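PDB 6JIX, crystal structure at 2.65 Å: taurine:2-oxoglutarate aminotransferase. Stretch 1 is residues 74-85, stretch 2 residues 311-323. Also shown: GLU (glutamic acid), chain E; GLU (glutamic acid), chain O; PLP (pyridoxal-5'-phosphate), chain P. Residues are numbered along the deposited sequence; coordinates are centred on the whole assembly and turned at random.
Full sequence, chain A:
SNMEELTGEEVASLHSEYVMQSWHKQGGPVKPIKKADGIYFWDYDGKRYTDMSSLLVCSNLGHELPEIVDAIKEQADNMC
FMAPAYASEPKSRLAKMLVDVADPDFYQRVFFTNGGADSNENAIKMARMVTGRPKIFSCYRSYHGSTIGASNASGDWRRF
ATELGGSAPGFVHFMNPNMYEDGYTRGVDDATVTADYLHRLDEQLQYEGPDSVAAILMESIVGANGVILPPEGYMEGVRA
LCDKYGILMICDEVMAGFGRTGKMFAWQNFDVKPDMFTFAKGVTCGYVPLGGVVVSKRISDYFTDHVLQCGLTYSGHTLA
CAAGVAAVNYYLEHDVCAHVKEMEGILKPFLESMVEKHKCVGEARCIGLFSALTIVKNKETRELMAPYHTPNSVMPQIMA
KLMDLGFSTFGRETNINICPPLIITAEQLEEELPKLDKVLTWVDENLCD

Stretch 1 74-85: EQADNMCFMAPA
Stretch 2 (311-323) GLTYSGHTLACAA

Two hydrogen bonds, both donated by backbone amides, tie the stretches together. The stronger runs from Leu-319 N to Cys-80 O, 3.0 Å with an N-H...O angle of 150°. Leu-319 lies in the first turn of helix 318-323, where amide groups lack partners from a preceding turn, so the carbonyl of Cys-80, in the loop of stretch 1, is received there. The second, weak, runs from Met-82 N to Thr-318 OG1 (3.1 Å, 135°); with chi1 m (-44°), Thr-318 OG1 accepts from the Met-82 amide, while Thr-318 CG2 lies 3.5 Å from Gln-75 NE2 and 3.8 Å from Met-79 O. The chains run in opposite senses, with CA atoms of Cys-80 and Leu-319 5.0 Å apart, Phe-81 and Thr-318 4.9 Å, and Pro-84 and Ser-315 6.1 Å.

The helix start is prepared by His-317, the N-cap residue (phi/psi -49/131, chi1 t, chi2 -75°). His-317 ND1 accepts from Ala-320 N at 3.2 Å, while His-317 CE1 lies 3.3 Å from Cys-80 O. Before it, Leu-312 to Ser-315 form a type I turn, closed by Ser-315 N to Leu-312 O at 3.2 Å, and Tyr-314 to His-317 a type II turn. Gly-316 occupies the positive-phi position (68/31), which favours glycine. Water 1 lies between the loops, its O 3.0 Å from Met-82 O and 2.8 Å from Ser-315 O.

Stretch 1 begins in a helix whose N-to-C direction makes 153° with that of helix 318-323, nearly antiparallel, the axes coming no closer than 9.4 Å. By Met-79 (t, t, p) the chain is extended (-166/104), Cys-80 (m) bends back (-70/-38), and Phe-81 and Met-82 (t, p, p) are extended again (-148/139 and -139/147). Gln-75 (chi1 t, chi2 p, chi3 45°) reaches along its helix to donate from Gln-75 NE2 to Met-79 O at 2.9 Å. This gives NE2 an acceptor, and the aliphatic part packs on stretch 2: Gln-75 CG touches Ala-322 CB at 3.5 Å and Gln-75 CB touches Leu-319 CD1 at 3.7 Å. Ala-322, whose CB points toward stretch 1, presents a methyl there. Leu-319 (t, p) also brings Leu-319 CD1 within 4.0 Å of Ala-76 CB, an apolar contact between the helices.

Phe-81 is the aromatic centre, chi1 t and chi2 61°. The edge of Tyr-314 (chi1 m, chi2 -28°) points at its face, with centroids 5.5 Å apart and planes at 81°, so the positive rim of one ring meets the electron-rich face of the other. With His-317 the planes are nearer parallel, at 29°, but slid apart: centroids lie 5.1 Å apart and the rings barely overlap, Phe-81 CD1 approaching His-317 CD2 at 3.5 Å. At the phenyl edge, Phe-81 CZ lies 3.4 Å from Thr-313 O.

Pro-84, its CB toward stretch 2, sets Pro-84 CD 3.4 Å from Thr-313 O; the ring is C-gamma exo, with Pro-84 CG 3.8 Å from Leu-312 O. The CA-to-CB bond of Thr-313 points away from stretch 1, and Thr-313 N and OG1 both donate to PLP O3P, each at 2.7 Å.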

# COMPACT_ATOMS: atom_id res chain seq x y z
N GLU A 74 20.57 -11.10 -3.02
CA GLU A 74 21.23 -10.82 -4.30
C GLU A 74 20.70 -9.53 -4.90
O GLU A 74 21.47 -8.73 -5.45
CB GLU A 74 21.05 -12.00 -5.26
CG GLU A 74 22.08 -13.13 -5.03
CD GLU A 74 21.50 -14.54 -5.26
OE1 GLU A 74 20.51 -14.69 -6.03
OE2 GLU A 74 22.02 -15.51 -4.67
N GLN A 75 19.39 -9.31 -4.83
CA GLN A 75 18.85 -8.07 -5.38
C GLN A 75 19.32 -6.87 -4.56
O GLN A 75 19.60 -5.81 -5.12
CB GLN A 75 17.32 -8.14 -5.43
CG GLN A 75 16.73 -7.08 -6.32
CD GLN A 75 17.41 -7.04 -7.67
OE1 GLN A 75 17.66 -8.08 -8.28
NE2 GLN A 75 17.74 -5.84 -8.15
N ALA A 76 19.41 -7.03 -3.23
CA ALA A 76 19.88 -5.94 -2.38
C ALA A 76 21.34 -5.58 -2.65
O ALA A 76 21.74 -4.44 -2.40
CB ALA A 76 19.70 -6.30 -0.91
N ASP A 77 22.14 -6.52 -3.15
CA ASP A 77 23.53 -6.19 -3.49
C ASP A 77 23.63 -5.45 -4.81
O ASP A 77 24.67 -4.83 -5.08
CB ASP A 77 24.40 -7.45 -3.55
CG ASP A 77 24.74 -8.00 -2.18
OD1 ASP A 77 24.67 -9.24 -2.00
OD2 ASP A 77 25.07 -7.21 -1.27
N ASN A 78 22.59 -5.49 -5.64
CA ASN A 78 22.59 -4.80 -6.92
C ASN A 78 21.83 -3.48 -6.86
O ASN A 78 22.40 -2.41 -7.08
CB ASN A 78 21.96 -5.70 -8.00
CG ASN A 78 21.95 -5.03 -9.36
OD1 ASN A 78 23.01 -4.66 -9.87
ND2 ASN A 78 20.76 -4.84 -9.93
N MET A 79 20.54 -3.55 -6.55
CA MET A 79 19.64 -2.42 -6.70
C MET A 79 18.36 -2.71 -5.94
O MET A 79 17.54 -3.51 -6.39
CB MET A 79 19.38 -2.20 -8.20
CG MET A 79 18.70 -0.92 -8.56
SD MET A 79 18.82 -0.58 -10.34
CE MET A 79 17.85 -1.87 -11.11
N CYS A 80 18.20 -2.08 -4.77
CA CYS A 80 17.01 -2.33 -3.95
C CYS A 80 15.75 -1.76 -4.59
O CYS A 80 14.67 -2.35 -4.48
CB CYS A 80 17.20 -1.75 -2.55
SG CYS A 80 18.34 -2.67 -1.48
N PHE A 81 15.86 -0.58 -5.21
CA PHE A 81 14.73 0.10 -5.83
C PHE A 81 15.18 0.90 -7.04
O PHE A 81 16.24 1.53 -7.02
CB PHE A 81 14.01 1.05 -4.86
CG PHE A 81 12.80 1.71 -5.45
CD1 PHE A 81 11.72 0.95 -5.90
CD2 PHE A 81 12.73 3.09 -5.58
CE1 PHE A 81 10.60 1.56 -6.45
CE2 PHE A 81 11.62 3.71 -6.14
CZ PHE A 81 10.55 2.94 -6.57
N MET A 82 14.37 0.86 -8.10
CA MET A 82 14.48 1.75 -9.25
C MET A 82 13.07 2.16 -9.64
O MET A 82 12.13 1.38 -9.48
CB MET A 82 15.21 1.08 -10.41
CG MET A 82 15.46 1.99 -11.59
SD MET A 82 16.31 3.50 -11.13
CE MET A 82 17.67 2.86 -10.14
N ALA A 83 12.92 3.38 -10.14
CA ALA A 83 11.61 4.02 -10.23
C ALA A 83 10.68 3.35 -11.26
O ALA A 83 11.13 2.59 -12.13
CB ALA A 83 11.77 5.50 -10.57
N PRO A 84 9.37 3.60 -11.15
CA PRO A 84 8.43 3.05 -12.15
C PRO A 84 8.73 3.42 -13.60
O PRO A 84 8.39 2.62 -14.49
CB PRO A 84 7.09 3.65 -11.70
CG PRO A 84 7.22 3.83 -10.24
CD PRO A 84 8.68 4.14 -9.97
N ALA A 85 9.29 4.60 -13.90
CA ALA A 85 9.51 4.94 -15.31
C ALA A 85 10.61 4.11 -15.97
O ALA A 85 10.83 4.28 -17.18
CB ALA A 85 9.83 6.42 -15.50
N GLY A 311 -1.22 4.86 -10.33
CA GLY A 311 0.20 4.89 -10.04
C GLY A 311 0.46 4.90 -8.56
O GLY A 311 -0.41 5.20 -7.74
N LEU A 312 1.70 4.55 -8.21
CA LEU A 312 2.17 4.66 -6.84
C LEU A 312 3.69 4.66 -6.86
O LEU A 312 4.31 4.07 -7.75
CB LEU A 312 1.65 3.54 -5.95
CG LEU A 312 1.82 2.09 -6.41
CD1 LEU A 312 2.13 1.20 -5.21
CD2 LEU A 312 0.56 1.65 -7.09
N THR A 313 4.28 5.35 -5.89
CA THR A 313 5.72 5.52 -5.85
C THR A 313 6.45 4.19 -6.03
O THR A 313 7.38 4.08 -6.83
CB THR A 313 6.14 6.21 -4.54
OG1 THR A 313 5.73 7.58 -4.56
CG2 THR A 313 7.64 6.17 -4.35
N TYR A 314 6.03 3.16 -5.29
CA TYR A 314 6.79 1.91 -5.24
C TYR A 314 6.32 0.84 -6.22
O TYR A 314 6.75 -0.31 -6.11
CB TYR A 314 6.78 1.34 -3.81
CG TYR A 314 7.52 2.18 -2.77
CD1 TYR A 314 8.60 3.01 -3.13
CD2 TYR A 314 7.14 2.15 -1.43
CE1 TYR A 314 9.26 3.79 -2.17
CE2 TYR A 314 7.79 2.93 -0.47
CZ TYR A 314 8.86 3.74 -0.84
OH TYR A 314 9.51 4.48 0.14
N SER A 315 5.44 1.17 -7.18
CA SER A 315 4.92 0.16 -8.12
C SER A 315 6.03 -0.58 -8.85
O SER A 315 6.95 0.04 -9.39
CB SER A 315 4.00 0.82 -9.15
OG SER A 315 3.57 -0.12 -10.12
N GLY A 316 5.95 -1.91 -8.87
CA GLY A 316 6.99 -2.70 -9.50
C GLY A 316 8.30 -2.66 -8.74
O GLY A 316 9.37 -2.75 -9.34
N HIS A 317 8.22 -2.51 -7.42
CA HIS A 317 9.38 -2.40 -6.57
C HIS A 317 10.39 -3.49 -6.87
O HIS A 317 10.04 -4.68 -6.95
CB HIS A 317 8.91 -2.46 -5.11
CG HIS A 317 9.97 -2.12 -4.12
ND1 HIS A 317 11.00 -2.99 -3.79
CD2 HIS A 317 10.18 -1.01 -3.38
CE1 HIS A 317 11.78 -2.42 -2.89
NE2 HIS A 317 11.30 -1.22 -2.62
N THR A 318 11.65 -3.10 -7.04
CA THR A 318 12.64 -4.02 -7.59
C THR A 318 12.94 -5.16 -6.62
O THR A 318 12.86 -6.34 -7.00
CB THR A 318 13.90 -3.25 -7.96
OG1 THR A 318 13.50 -2.05 -8.63
CG2 THR A 318 14.77 -4.08 -8.91
N LEU A 319 13.31 -4.85 -5.38
CA LEU A 319 13.52 -5.91 -4.39
C LEU A 319 12.30 -6.81 -4.29
O LEU A 319 12.41 -8.04 -4.33
CB LEU A 319 13.84 -5.32 -3.03
CG LEU A 319 14.49 -6.31 -2.08
CD1 LEU A 319 15.97 -6.41 -2.39
CD2 LEU A 319 14.25 -5.91 -0.63
N ALA A 320 11.12 -6.21 -4.17
CA ALA A 320 9.91 -7.00 -4.00
C ALA A 320 9.73 -7.96 -5.16
O ALA A 320 9.39 -9.13 -4.96
CB ALA A 320 8.70 -6.08 -3.86
N CYS A 321 9.95 -7.47 -6.39
CA CYS A 321 9.80 -8.32 -7.57
C CYS A 321 10.82 -9.45 -7.58
O CYS A 321 10.47 -10.58 -7.93
CB CYS A 321 9.92 -7.48 -8.83
SG CYS A 321 8.44 -6.55 -9.19
N ALA A 322 12.07 -9.15 -7.22
CA ALA A 322 13.08 -10.21 -7.14
C ALA A 322 12.61 -11.32 -6.21
O ALA A 322 12.71 -12.51 -6.54
CB ALA A 322 14.43 -9.65 -6.69
N ALA A 323 12.08 -10.95 -5.04
CA ALA A 323 11.52 -11.97 -4.16
C ALA A 323 10.38 -12.72 -4.86
O ALA A 323 10.27 -13.94 -4.72
CB ALA A 323 11.05 -11.33 -2.86
N GLU E . 10.82 10.90 -12.59
CA GLU E . 11.52 9.83 -11.95
C GLU E . 12.80 9.64 -12.75
O GLU E . 13.82 9.06 -12.26
CB GLU E . 10.64 8.59 -11.88
CG GLU E . 9.64 8.22 -12.97
CD GLU E . 9.13 6.80 -12.58
OE1 GLU E . 9.15 5.78 -13.37
OE2 GLU E . 8.71 6.66 -11.39
OXT GLU E . 12.80 10.10 -13.93
N GLU O . 5.91 9.02 -10.41
CA GLU O . 4.99 8.05 -11.01
C GLU O . 4.25 7.21 -9.94
O GLU O . 4.37 5.95 -9.97
CB GLU O . 5.72 7.10 -11.97
CG GLU O . 6.14 7.80 -13.27
CD GLU O . 5.94 6.99 -14.56
OE1 GLU O . 5.50 5.82 -14.51
OE2 GLU O . 6.20 7.51 -15.69
OXT GLU O . 3.50 7.77 -9.06
N1 PLP P . 2.24 12.49 -0.52
C2 PLP P . 3.19 13.10 -1.22
C2A PLP P . 3.68 14.48 -0.81
C3 PLP P . 3.75 12.47 -2.37
O3 PLP P . 4.74 13.07 -3.11
C4 PLP P . 3.33 11.22 -2.75
C4A PLP P . 3.96 10.56 -4.00
O4A PLP P . 4.02 11.22 -5.03
C5 PLP P . 2.31 10.61 -1.97
C6 PLP P . 1.78 11.27 -0.85
C5A PLP P . 1.77 9.18 -2.37
O4P PLP P . 2.69 8.27 -1.89
P PLP P . 2.72 6.72 -2.44
O1P PLP P . 3.67 5.92 -1.64
O2P PLP P . 1.18 6.01 -2.39
O3P PLP P . 3.26 6.68 -3.79
O HOH W 1 9.57 0.08 -10.36